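Local coordinates for protein lectin (Trichosanthes anguina, PDB 4HR6) that binds galactosides through the beta-trefoil domains of its lectin chain, as a nontoxic three-chain homologue of type II ribosome-inactivating proteins, at residues Q44-H49 / V54-K59; T10-S13 / C19-V22. All coordinates share one frame; numbering follows the deposited sequence.

Contact 1 of 2, residues Q44-H49 / V54-K59; sequences QKWTFH and VRSLGK
The Trp46 indole carries Ser56 CB on one face: the methylene stands 3.5 Å from the centroid of the six-membered ring and only 10° off its normal, a CH-pi contact. Val54 reaches the same indole obliquely, its CG1 lying 3.8 Å from Trp46 CE3, and with that same methyl covers one face of the Phe48 ring, 4.1 Å from the centroid. Its other methyl, CG2, also lies above the ring plane, nearest CE2. Val54 CG1 is set anti to the backbone N (chi1 -176°), which brings this methyl between the two aromatic rings. On the side of the sheet where Thr47 and Arg55 lie, the imidazole of His49 and the side chain of Arg55 cross at about a right angle; His49 CD2 packs 3.7 Å from Arg55 CG, and the ring and guanidinium planes are inclined by 39°. The guanidinium itself is turned to Asp51, with which it forms a salt bridge, while Thr47 OG1 bonds to Thr9.

Backbone pairing is antiparallel. Thr47 and Arg55 make the hydrogen-bonded pair, Thr47 N giving to Arg55 O at 2.7 Å and Arg55 N to Thr47 O at 2.8 Å, and Phe48 with Val54 follows as a non-hydrogen-bonded pair. Beyond the last backbone bond the pairing is continued by a side chain: Ser56 OG donates to Lys45 O over 2.9 Å, almost in line with the carbonyl bond. A type I' turn from Ser56 to Lys59 joins strand 54-56 to strand 59-62, the next of the sheet; at the backbone angles of Gly58 a CB would jam against Leu57 O. Strands 46-49 and 54-56 form a beta hairpin of the ricin-type beta-trefoil, with its indole and phenyl on the face opposite Thr47 and Arg55.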
# COMPACT_ATOMS: atom_id res chain seq x y z
N GLN C 44 -10.82 -21.75 12.64
CA GLN C 44 -9.81 -20.76 12.20
C GLN C 44 -10.38 -19.36 11.96
O GLN C 44 -9.63 -18.44 11.67
CB GLN C 44 -9.08 -21.26 10.95
CG GLN C 44 -8.05 -22.32 11.28
CD GLN C 44 -7.30 -22.82 10.06
OE1 GLN C 44 -7.45 -22.29 8.96
NE2 GLN C 44 -6.49 -23.85 10.26
N LYS C 45 -11.70 -19.22 12.09
CA LYS C 45 -12.35 -17.92 11.98
C LYS C 45 -12.22 -17.21 13.30
O LYS C 45 -12.49 -17.80 14.35
CB LYS C 45 -13.84 -18.05 11.65
CG LYS C 45 -14.18 -18.94 10.47
CD LYS C 45 -13.82 -18.32 9.13
CE LYS C 45 -14.43 -19.13 7.99
NZ LYS C 45 -13.52 -19.25 6.82
N TRP C 46 -11.82 -15.95 13.26
CA TRP C 46 -11.71 -15.13 14.45
C TRP C 46 -12.52 -13.86 14.26
O TRP C 46 -12.46 -13.22 13.20
CB TRP C 46 -10.25 -14.82 14.76
CG TRP C 46 -9.50 -16.04 15.19
CD1 TRP C 46 -8.82 -16.90 14.39
CD2 TRP C 46 -9.38 -16.54 16.53
NE1 TRP C 46 -8.27 -17.91 15.15
CE2 TRP C 46 -8.61 -17.72 16.46
CE3 TRP C 46 -9.86 -16.12 17.78
CZ2 TRP C 46 -8.29 -18.48 17.60
CZ3 TRP C 46 -9.54 -16.87 18.91
CH2 TRP C 46 -8.76 -18.04 18.81
N THR C 47 -13.26 -13.51 15.30
CA THR C 47 -14.18 -12.39 15.26
C THR C 47 -13.72 -11.35 16.26
O THR C 47 -13.56 -11.65 17.45
CB THR C 47 -15.62 -12.86 15.56
OG1 THR C 47 -16.01 -13.80 14.56
CG2 THR C 47 -16.61 -11.68 15.54
N PHE C 48 -13.52 -10.13 15.76
CA PHE C 48 -13.09 -9.00 16.57
C PHE C 48 -14.29 -8.13 16.92
O PHE C 48 -15.13 -7.86 16.06
CB PHE C 48 -12.06 -8.15 15.79
CG PHE C 48 -10.74 -8.83 15.57
CD1 PHE C 48 -10.62 -9.92 14.73
CD2 PHE C 48 -9.60 -8.37 16.21
CE1 PHE C 48 -9.40 -10.55 14.54
CE2 PHE C 48 -8.37 -8.98 16.03
CZ PHE C 48 -8.27 -10.07 15.19
N HIS C 49 -14.38 -7.68 18.17
CA HIS C 49 -15.51 -6.90 18.66
C HIS C 49 -15.04 -5.56 19.15
O HIS C 49 -13.86 -5.37 19.39
CB HIS C 49 -16.21 -7.64 19.80
CG HIS C 49 -16.94 -8.86 19.36
ND1 HIS C 49 -18.27 -8.84 19.01
CD2 HIS C 49 -16.52 -10.14 19.19
CE1 HIS C 49 -18.64 -10.05 18.64
NE2 HIS C 49 -17.60 -10.86 18.75
N VAL C 54 -11.26 -10.84 21.05
CA VAL C 54 -11.08 -11.61 19.84
C VAL C 54 -11.65 -12.99 20.12
O VAL C 54 -11.27 -13.63 21.11
CB VAL C 54 -9.57 -11.70 19.51
CG1 VAL C 54 -9.36 -12.42 18.20
CG2 VAL C 54 -8.96 -10.31 19.48
N ARG C 55 -12.55 -13.47 19.25
CA ARG C 55 -13.37 -14.66 19.56
C ARG C 55 -13.37 -15.69 18.47
O ARG C 55 -13.53 -15.35 17.30
CB ARG C 55 -14.82 -14.26 19.83
CG ARG C 55 -14.97 -13.07 20.78
CD ARG C 55 -16.31 -13.04 21.52
NE ARG C 55 -16.37 -11.90 22.43
CZ ARG C 55 -17.44 -11.50 23.11
NH1 ARG C 55 -18.59 -12.16 23.03
NH2 ARG C 55 -17.36 -10.43 23.89
N SER C 56 -13.22 -16.95 18.86
CA SER C 56 -13.52 -18.07 17.98
C SER C 56 -14.48 -19.02 18.69
O SER C 56 -14.47 -19.11 19.92
CB SER C 56 -12.25 -18.83 17.60
OG SER C 56 -12.53 -19.69 16.50
N LEU C 57 -15.32 -19.68 17.90
CA LEU C 57 -16.32 -20.64 18.39
C LEU C 57 -17.23 -20.11 19.51
O LEU C 57 -17.83 -20.90 20.23
CB LEU C 57 -15.63 -21.93 18.86
CG LEU C 57 -14.71 -22.58 17.84
CD1 LEU C 57 -13.95 -23.74 18.47
CD2 LEU C 57 -15.49 -23.05 16.61
N GLY C 58 -17.34 -18.79 19.64
CA GLY C 58 -18.18 -18.19 20.67
C GLY C 58 -17.42 -17.82 21.93
O GLY C 58 -17.93 -17.05 22.75
N LYS C 59 -16.21 -18.35 22.09
CA LYS C 59 -15.39 -18.07 23.28
C LYS C 59 -14.22 -17.17 22.90
O LYS C 59 -13.71 -17.25 21.78
CB LYS C 59 -14.88 -19.37 23.89

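Contact 2 of 2, residues T10-S13 / C19-V22; sequences TRIS and CVDV. With AMG (methyl alpha-D-galactopyranoside), chain D.
Ile12 and Val20 are joined by one direct backbone hydrogen bond: Val20 N donates to Ile12 O at 3.0 Å with an N-H...O angle of 174°, close to straight. The same carbonyl receives the CA-H of Cys19, at 3.5 Å from CA to O, a weaker contact that accompanies the bridge between Ser13 and Cys19.

One water accepts from Ile12 N at 3.1 Å and can donate to Val20 O at 3.0 Å, spanning the two segments where their backbones have moved apart. That carbonyl has the indole N-H of Trp46 and, probably part of the time, the water.

The apolar part is small. Ile12 and Val20 lie aslant to one another, with CG2 of Ile12 4.0 Å from CG2 of Val20; the Ile12 side chain also packs on Trp46 and Phe48. Cys19 SG, which is in a disulfide with Cys38, lies 4.0 Å from Ser13 CB. The hydroxyl of Ser13 bonds to Ser177.

Of the two segments, strand 19-22 meets the sugar. Asp21 has CG anti to the backbone N (chi1 171°), which carries its carboxylate to the galactoside, where each oxygen takes one hydroxyl: O3 of the methyl galactoside donates to Asp21 OD1 at 2.6 Å, and O4 donates to Asp21 OD2 at 2.7 Å. Gln44 NE2 donates to OD1 as well, a second-shell bond that would fix the rotation of the carboxylate, while Asn43, Gln41 and Gly24 N bind the sugar directly. The grip of one carboxylate on two adjacent hydroxyls is consistent with recognition of the axial O4 of galactose, as in ricin-type lectins, on a strand whose first residues are held to Ile12 by a backbone bond and a water, and to Cys38 by the disulfide.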
# COMPACT_ATOMS: atom_id res chain seq x y z
N THR C 10 -12.50 -12.66 10.51
CA THR C 10 -11.38 -12.85 9.56
C THR C 10 -10.45 -14.01 10.00
O THR C 10 -10.80 -14.79 10.89
CB THR C 10 -10.59 -11.54 9.44
OG1 THR C 10 -9.62 -11.63 8.38
CG2 THR C 10 -9.91 -11.19 10.73
N ARG C 11 -9.28 -14.13 9.35
CA ARG C 11 -8.24 -15.08 9.80
C ARG C 11 -7.03 -14.33 10.34
O ARG C 11 -6.85 -13.13 10.11
CB ARG C 11 -7.81 -16.01 8.67
CG ARG C 11 -8.88 -17.01 8.24
CD ARG C 11 -8.98 -17.14 6.74
NE ARG C 11 -8.47 -18.41 6.25
CZ ARG C 11 -8.24 -18.69 4.97
NH1 ARG C 11 -8.44 -17.79 4.02
NH2 ARG C 11 -7.77 -19.89 4.65
N ILE C 12 -6.23 -15.06 11.11
CA ILE C 12 -4.96 -14.56 11.60
C ILE C 12 -3.91 -15.55 11.13
O ILE C 12 -3.95 -16.73 11.50
CB ILE C 12 -4.93 -14.46 13.13
CG1 ILE C 12 -6.18 -13.73 13.64
CG2 ILE C 12 -3.67 -13.75 13.61
CD1 ILE C 12 -6.21 -13.55 15.13
N SER C 13 -2.99 -15.09 10.28
CA SER C 13 -1.90 -15.94 9.81
C SER C 13 -0.57 -15.38 10.25
O SER C 13 -0.47 -14.21 10.67
CB SER C 13 -1.97 -16.14 8.30
OG SER C 13 -1.70 -14.95 7.58
N CYS C 19 -1.94 -20.66 10.01
CA CYS C 19 -3.07 -19.98 10.63
C CYS C 19 -3.28 -20.34 12.10
O CYS C 19 -3.03 -21.48 12.52
CB CYS C 19 -4.34 -20.28 9.83
SG CYS C 19 -4.49 -19.22 8.37
N VAL C 20 -3.72 -19.35 12.87
CA VAL C 20 -4.13 -19.52 14.25
C VAL C 20 -5.43 -20.34 14.28
O VAL C 20 -6.41 -20.03 13.59
CB VAL C 20 -4.27 -18.16 14.94
CG1 VAL C 20 -4.80 -18.31 16.36
CG2 VAL C 20 -2.93 -17.43 14.96
N ASP C 21 -5.41 -21.40 15.07
CA ASP C 21 -6.38 -22.49 14.97
C ASP C 21 -6.58 -23.05 16.37
O ASP C 21 -5.61 -23.41 17.04
CB ASP C 21 -5.84 -23.54 13.98
CG ASP C 21 -6.66 -24.82 13.93
OD1 ASP C 21 -6.94 -25.33 12.82
OD2 ASP C 21 -7.00 -25.34 15.01
N VAL C 22 -7.83 -23.08 16.84
CA VAL C 22 -8.10 -23.63 18.18
C VAL C 22 -8.13 -25.16 18.05
O VAL C 22 -8.93 -25.72 17.30
CB VAL C 22 -9.35 -23.01 18.88
CG1 VAL C 22 -10.49 -22.73 17.91
CG2 VAL C 22 -9.82 -23.89 20.04
C1 AMG D . -8.64 -31.07 12.95
C2 AMG D . -9.13 -29.67 12.60
C3 AMG D . -7.98 -28.69 12.39
C4 AMG D . -6.95 -28.75 13.52
C5 AMG D . -6.59 -30.20 13.90
C6 AMG D . -5.75 -30.24 15.18
C7 AMG D . -8.49 -32.91 11.41
O1 AMG D . -7.96 -31.65 11.83
O2 AMG D . -9.92 -29.74 11.40
O3 AMG D . -8.48 -27.35 12.28
O4 AMG D . -7.44 -28.03 14.65
O5 AMG D . -7.77 -30.99 14.09
O6 AMG D . -4.77 -31.28 15.09
O HOH W 1 -7.06 -18.05 11.49

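In the fold
Contact 2 comes first along the chain and closes before contact 1 opens; their centres are about 10 Å apart, within one ricin-type beta-trefoil range and on the same side of the chain's centre. Strands 7-13 and 46-49 are neighbours in an antiparallel sheet, where Trp46 O probably bonds to Thr10 N at 2.7 Å, whereas strand 19-22 pairs with 33-36 in a separate two-stranded sheet. Leu57, in the turn that leads from strand 54-56 into strand 59-62, packs on Val22 of strand 19-22. The hairpin packs against strand 19-22, which supplies Asp21 and Val22 to the galactoside pocket; the side chain of Ser56 is about 10 Å from the sugar.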